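Local coordinates for protein Ser-thr phosphatase MSPP (Mycobacterium smegmatis, PDB 2JFR) that probably removes phosphate groups from serine and threonine residues of proteins as a metal-dependent phosphatase of the PPM (PP2C) family, at residues 51-56 with 68-73; 93-98 with 105-110. All coordinates share one frame; numbering follows the deposited sequence.

Interaction 1 (51-56 with 68-73)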
# COMPACT_ATOMS: atom_id res chain seq x y z
N LYS A 51 11.10 -4.60 6.69
CA LYS A 51 12.23 -5.49 6.93
C LYS A 51 11.73 -6.76 7.59
O LYS A 51 12.15 -7.89 7.25
CB LYS A 51 13.28 -4.80 7.77
CG LYS A 51 14.54 -5.58 7.98
CD LYS A 51 15.65 -4.87 8.73
CE LYS A 51 16.98 -5.65 8.69
NZ LYS A 51 18.08 -4.93 9.41
N THR A 52 10.89 -6.62 8.59
CA THR A 52 10.36 -7.77 9.30
C THR A 52 9.44 -8.61 8.41
O THR A 52 9.49 -9.84 8.43
CB THR A 52 9.64 -7.33 10.57
OG1 THR A 52 10.52 -6.57 11.42
CG2 THR A 52 9.06 -8.49 11.37
N LEU A 53 8.61 -7.95 7.63
CA LEU A 53 7.72 -8.62 6.71
C LEU A 53 8.51 -9.47 5.74
O LEU A 53 8.21 -10.65 5.50
CB LEU A 53 6.91 -7.61 5.91
CG LEU A 53 5.97 -8.19 4.90
CD1 LEU A 53 4.79 -8.92 5.56
CD2 LEU A 53 5.44 -7.11 4.02
N SER A 54 9.54 -8.89 5.13
CA SER A 54 10.37 -9.57 4.16
C SER A 54 10.99 -10.84 4.75
O SER A 54 10.97 -11.91 4.18
CB SER A 54 11.43 -8.64 3.64
OG SER A 54 12.20 -9.29 2.65
N ALA A 55 11.58 -10.67 5.96
CA ALA A 55 12.22 -11.84 6.59
C ALA A 55 11.24 -12.89 6.94
O ALA A 55 11.51 -14.09 6.76
CB ALA A 55 12.95 -11.31 7.80
N GLY A 56 10.08 -12.53 7.45
CA GLY A 56 9.11 -13.50 7.86
C GLY A 56 8.53 -14.23 6.65
O GLY A 56 8.30 -15.46 6.73
N GLU A 68 1.50 -14.38 9.48
CA GLU A 68 2.43 -14.42 10.62
C GLU A 68 3.46 -13.29 10.52
O GLU A 68 3.79 -12.66 11.52
CB GLU A 68 3.12 -15.76 10.74
CG GLU A 68 3.98 -15.88 11.99
CD GLU A 68 3.42 -15.50 13.31
OE1 GLU A 68 2.21 -15.50 13.63
OE2 GLU A 68 4.23 -15.21 14.24
N ALA A 69 3.96 -13.06 9.32
CA ALA A 69 4.97 -12.02 9.12
C ALA A 69 4.40 -10.65 9.40
O ALA A 69 5.09 -9.79 9.96
CB ALA A 69 5.51 -12.10 7.71
N VAL A 70 3.13 -10.43 9.05
CA VAL A 70 2.48 -9.17 9.37
C VAL A 70 2.33 -9.03 10.89
O VAL A 70 2.56 -7.95 11.44
CB VAL A 70 1.15 -9.07 8.64
CG1 VAL A 70 0.32 -7.85 9.12
CG2 VAL A 70 1.39 -8.98 7.12
N GLN A 71 1.95 -10.10 11.59
CA GLN A 71 1.86 -10.08 13.01
C GLN A 71 3.21 -9.78 13.62
O GLN A 71 3.31 -8.98 14.57
CB GLN A 71 1.38 -11.41 13.56
CG GLN A 71 -0.06 -11.79 13.22
CD GLN A 71 -1.03 -10.86 13.92
OE1 GLN A 71 -0.95 -10.53 15.10
NE2 GLN A 71 -1.99 -10.40 13.19
N GLN A 72 4.28 -10.39 13.13
CA GLN A 72 5.59 -10.14 13.67
C GLN A 72 6.04 -8.72 13.40
O GLN A 72 6.68 -8.10 14.25
CB GLN A 72 6.55 -11.16 13.08
CG GLN A 72 6.34 -12.55 13.69
CD GLN A 72 6.28 -12.54 15.25
OE1 GLN A 72 7.15 -12.04 15.95
NE2 GLN A 72 5.15 -13.01 15.86
N ALA A 73 5.71 -8.18 12.25
CA ALA A 73 6.02 -6.79 11.93
C ALA A 73 5.34 -5.86 12.94
O ALA A 73 5.94 -4.93 13.46
CB ALA A 73 5.63 -6.44 10.51

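Interaction 2 (93-98 with 105-110)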
# COMPACT_ATOMS: atom_id res chain seq x y z
N THR A 93 0.26 -2.46 3.25
CA THR A 93 -0.49 -3.22 2.27
C THR A 93 0.51 -4.13 1.57
O THR A 93 1.47 -3.61 0.98
CB THR A 93 -1.21 -2.34 1.28
OG1 THR A 93 -2.16 -1.60 2.02
CG2 THR A 93 -1.88 -3.13 0.18
N ALA A 94 0.29 -5.41 1.69
CA ALA A 94 1.19 -6.41 1.11
C ALA A 94 0.39 -7.28 0.14
O ALA A 94 -0.74 -7.70 0.44
CB ALA A 94 1.80 -7.27 2.21
N VAL A 95 0.99 -7.55 -0.98
CA VAL A 95 0.47 -8.46 -2.00
C VAL A 95 1.45 -9.58 -2.19
O VAL A 95 2.63 -9.35 -2.39
CB VAL A 95 0.26 -7.70 -3.33
CG1 VAL A 95 -0.03 -8.67 -4.46
CG2 VAL A 95 -0.84 -6.66 -3.20
N ALA A 96 0.94 -10.82 -2.16
CA ALA A 96 1.71 -11.97 -2.55
C ALA A 96 1.05 -12.57 -3.78
O ALA A 96 -0.11 -12.98 -3.72
CB ALA A 96 1.81 -13.00 -1.44
N VAL A 97 1.79 -12.62 -4.88
CA VAL A 97 1.24 -13.13 -6.13
C VAL A 97 1.43 -14.65 -6.16
O VAL A 97 2.23 -15.19 -6.93
CB VAL A 97 1.81 -12.43 -7.37
CG1 VAL A 97 1.04 -12.86 -8.59
CG2 VAL A 97 1.77 -10.91 -7.20
N PHE A 98 0.72 -15.32 -5.28
CA PHE A 98 0.76 -16.78 -5.21
C PHE A 98 0.14 -17.41 -6.45
O PHE A 98 -0.81 -16.88 -7.03
CB PHE A 98 -0.04 -17.27 -4.02
CG PHE A 98 0.47 -16.90 -2.66
CD1 PHE A 98 1.73 -17.30 -2.25
CD2 PHE A 98 -0.32 -16.19 -1.77
CE1 PHE A 98 2.17 -16.99 -0.97
CE2 PHE A 98 0.09 -15.91 -0.47
CZ PHE A 98 1.34 -16.33 -0.10
N PRO A 105 -3.44 -15.11 -5.80
CA PRO A 105 -2.94 -13.81 -5.30
C PRO A 105 -3.71 -13.34 -4.09
O PRO A 105 -4.95 -13.49 -4.01
CB PRO A 105 -3.08 -12.91 -6.49
CG PRO A 105 -2.89 -13.85 -7.67
CD PRO A 105 -3.68 -15.06 -7.25
N LEU A 106 -3.00 -12.77 -3.14
CA LEU A 106 -3.56 -12.40 -1.84
C LEU A 106 -3.11 -11.00 -1.45
O LEU A 106 -1.95 -10.66 -1.67
CB LEU A 106 -3.08 -13.42 -0.80
CG LEU A 106 -3.84 -13.41 0.54
CD1 LEU A 106 -5.21 -14.01 0.37
CD2 LEU A 106 -3.06 -14.16 1.56
N VAL A 107 -4.02 -10.25 -0.88
CA VAL A 107 -3.69 -8.94 -0.25
C VAL A 107 -3.95 -9.02 1.21
O VAL A 107 -4.96 -9.58 1.69
CB VAL A 107 -4.42 -7.78 -0.92
CG1 VAL A 107 -5.93 -7.90 -0.89
CG2 VAL A 107 -3.98 -6.43 -0.34
N VAL A 108 -3.03 -8.43 1.99
CA VAL A 108 -3.18 -8.23 3.43
C VAL A 108 -2.97 -6.75 3.66
O VAL A 108 -1.96 -6.19 3.22
CB VAL A 108 -2.16 -9.08 4.20
CG1 VAL A 108 -2.35 -8.84 5.71
CG2 VAL A 108 -2.27 -10.55 3.85
N ASN A 109 -3.92 -6.09 4.33
CA ASN A 109 -3.82 -4.64 4.41
C ASN A 109 -4.37 -4.12 5.73
O ASN A 109 -5.36 -4.59 6.29
CB ASN A 109 -4.51 -3.97 3.24
CG ASN A 109 -6.05 -4.25 3.13
OD1 ASN A 109 -6.84 -3.33 3.36
ND2 ASN A 109 -6.36 -5.47 2.82
N ILE A 110 -3.69 -3.08 6.20
CA ILE A 110 -4.07 -2.34 7.39
C ILE A 110 -3.74 -0.88 7.14
O ILE A 110 -2.61 -0.53 6.77
CB ILE A 110 -3.39 -2.98 8.63
CG1 ILE A 110 -3.99 -2.37 9.90
CG2 ILE A 110 -1.89 -2.98 8.57
CD1 ILE A 110 -3.58 -3.06 11.16
O HOH W 1 -3.00 0.00 4.02

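Interaction 1 (51-56 with 68-73)
Thr52 lays its methyl group against the backbone of the facing helix where Gln72 joins Ala73. Thr52 CG2, anti to the backbone N and beside the carbonyl carbon, comes to 3.5 Å from Ala73 N; Gln72 CB lies next to the same methyl. The other branch, OG1, bonds back to Thr48 O in its own helix. A threonine suits this border position because one branch satisfies its polar atom at home while the other packs across the interface.

One turn on, the backbones come closest, with the methyl of Ala69 between them: the CA atoms of Gly56 and Ala69 are 4.6 Å apart. Gly56 carries no side chain, and Ala69 CB packs directly against its backbone, 3.8 Å from Gly56 C and at the same distance from Leu53 O. Two small residues suit so close an approach.

Leu53 and Val70 lie side by side and point the same way, towards the sheet beneath. Leu53 sets out alongside the facing helix and only its end turns toward it: CG is anti to the backbone N (chi1 179°), and chi2 of 70° then carries Leu53 CD1 to 3.7 Å from Val70 CG2 and 3.9 Å from Ala69 CB. On the solvent side, Gln72 turns its end away from the contact.

The short axes approach to 8.1 Å at 147°, a close antiparallel packing through small residues. It belongs to the helical layer of the PP2C fold, in which paired antiparallel helices flank a central beta sandwich.

Interaction 2 (93-98 with 105-110)
Thr93 and Asn109 point the same way from neighbouring strands, with Thr93 OG1 3.6 Å from Asn109 CB. Beside them the side chains of Thr93 and Val107 cross, Thr93 CG2 coming to 3.9 Å from Val107 CG2, and Val95 lines the same face; beta-branched side chains give this side a row of bumps, which Ile183 of the other sheet meets at Thr93 and Val95.

The opposite face is made shallow by Ala94 and Ala96, flanked by the larger Val108 and Leu106. The Phe98 ring fills the part over Ala96, and Leu53 of helix 42-59 packs on Ala94. The small methyl of Ala96 lets the ring lie close: Ala96 CB is 3.5 Å above the Phe98 ring plane, towards the rim, while Leu106 CB meets the ring edge at 4.0 Å from Phe98 CD2. Near the turn, Val97 CG1 touches Pro105 CG.

Between the faces, Ala94 and Val108 exchange two hydrogen bonds, as do Ala96 and Leu106; the straightest, Ala94 N to Val108 O, is 2.8 Å long with an angle of 175° at hydrogen. Paired backbone polar groups thus lie between one apolar face and one of mixed character, where Ser113 O and a water meet the Thr93 hydroxyl, implying a hairpin suited to a buried core.

How the interactions relate
From the N terminus, helix 42-59 runs into a short turn and helix 63-81 returns against it, so interaction 1 closes a helical hairpin. The chain then enters strand 89-96, turns, and comes back as strand 106-110, where interaction 2 closes a beta hairpin. The two closures follow in series, neither nested nor crossed, yet their centres lie just 13 Å apart. They touch face to face: Leu53 CD2 meets Ala94 CB at 4.1 Å, and Val70 CG2 meets Val108 CG1 at 4.0 Å. Helix 42-59 thus meets strand 89-96, while helix 63-81 reaches both strands, tying the outer helical layer to one sheet of the sandwich.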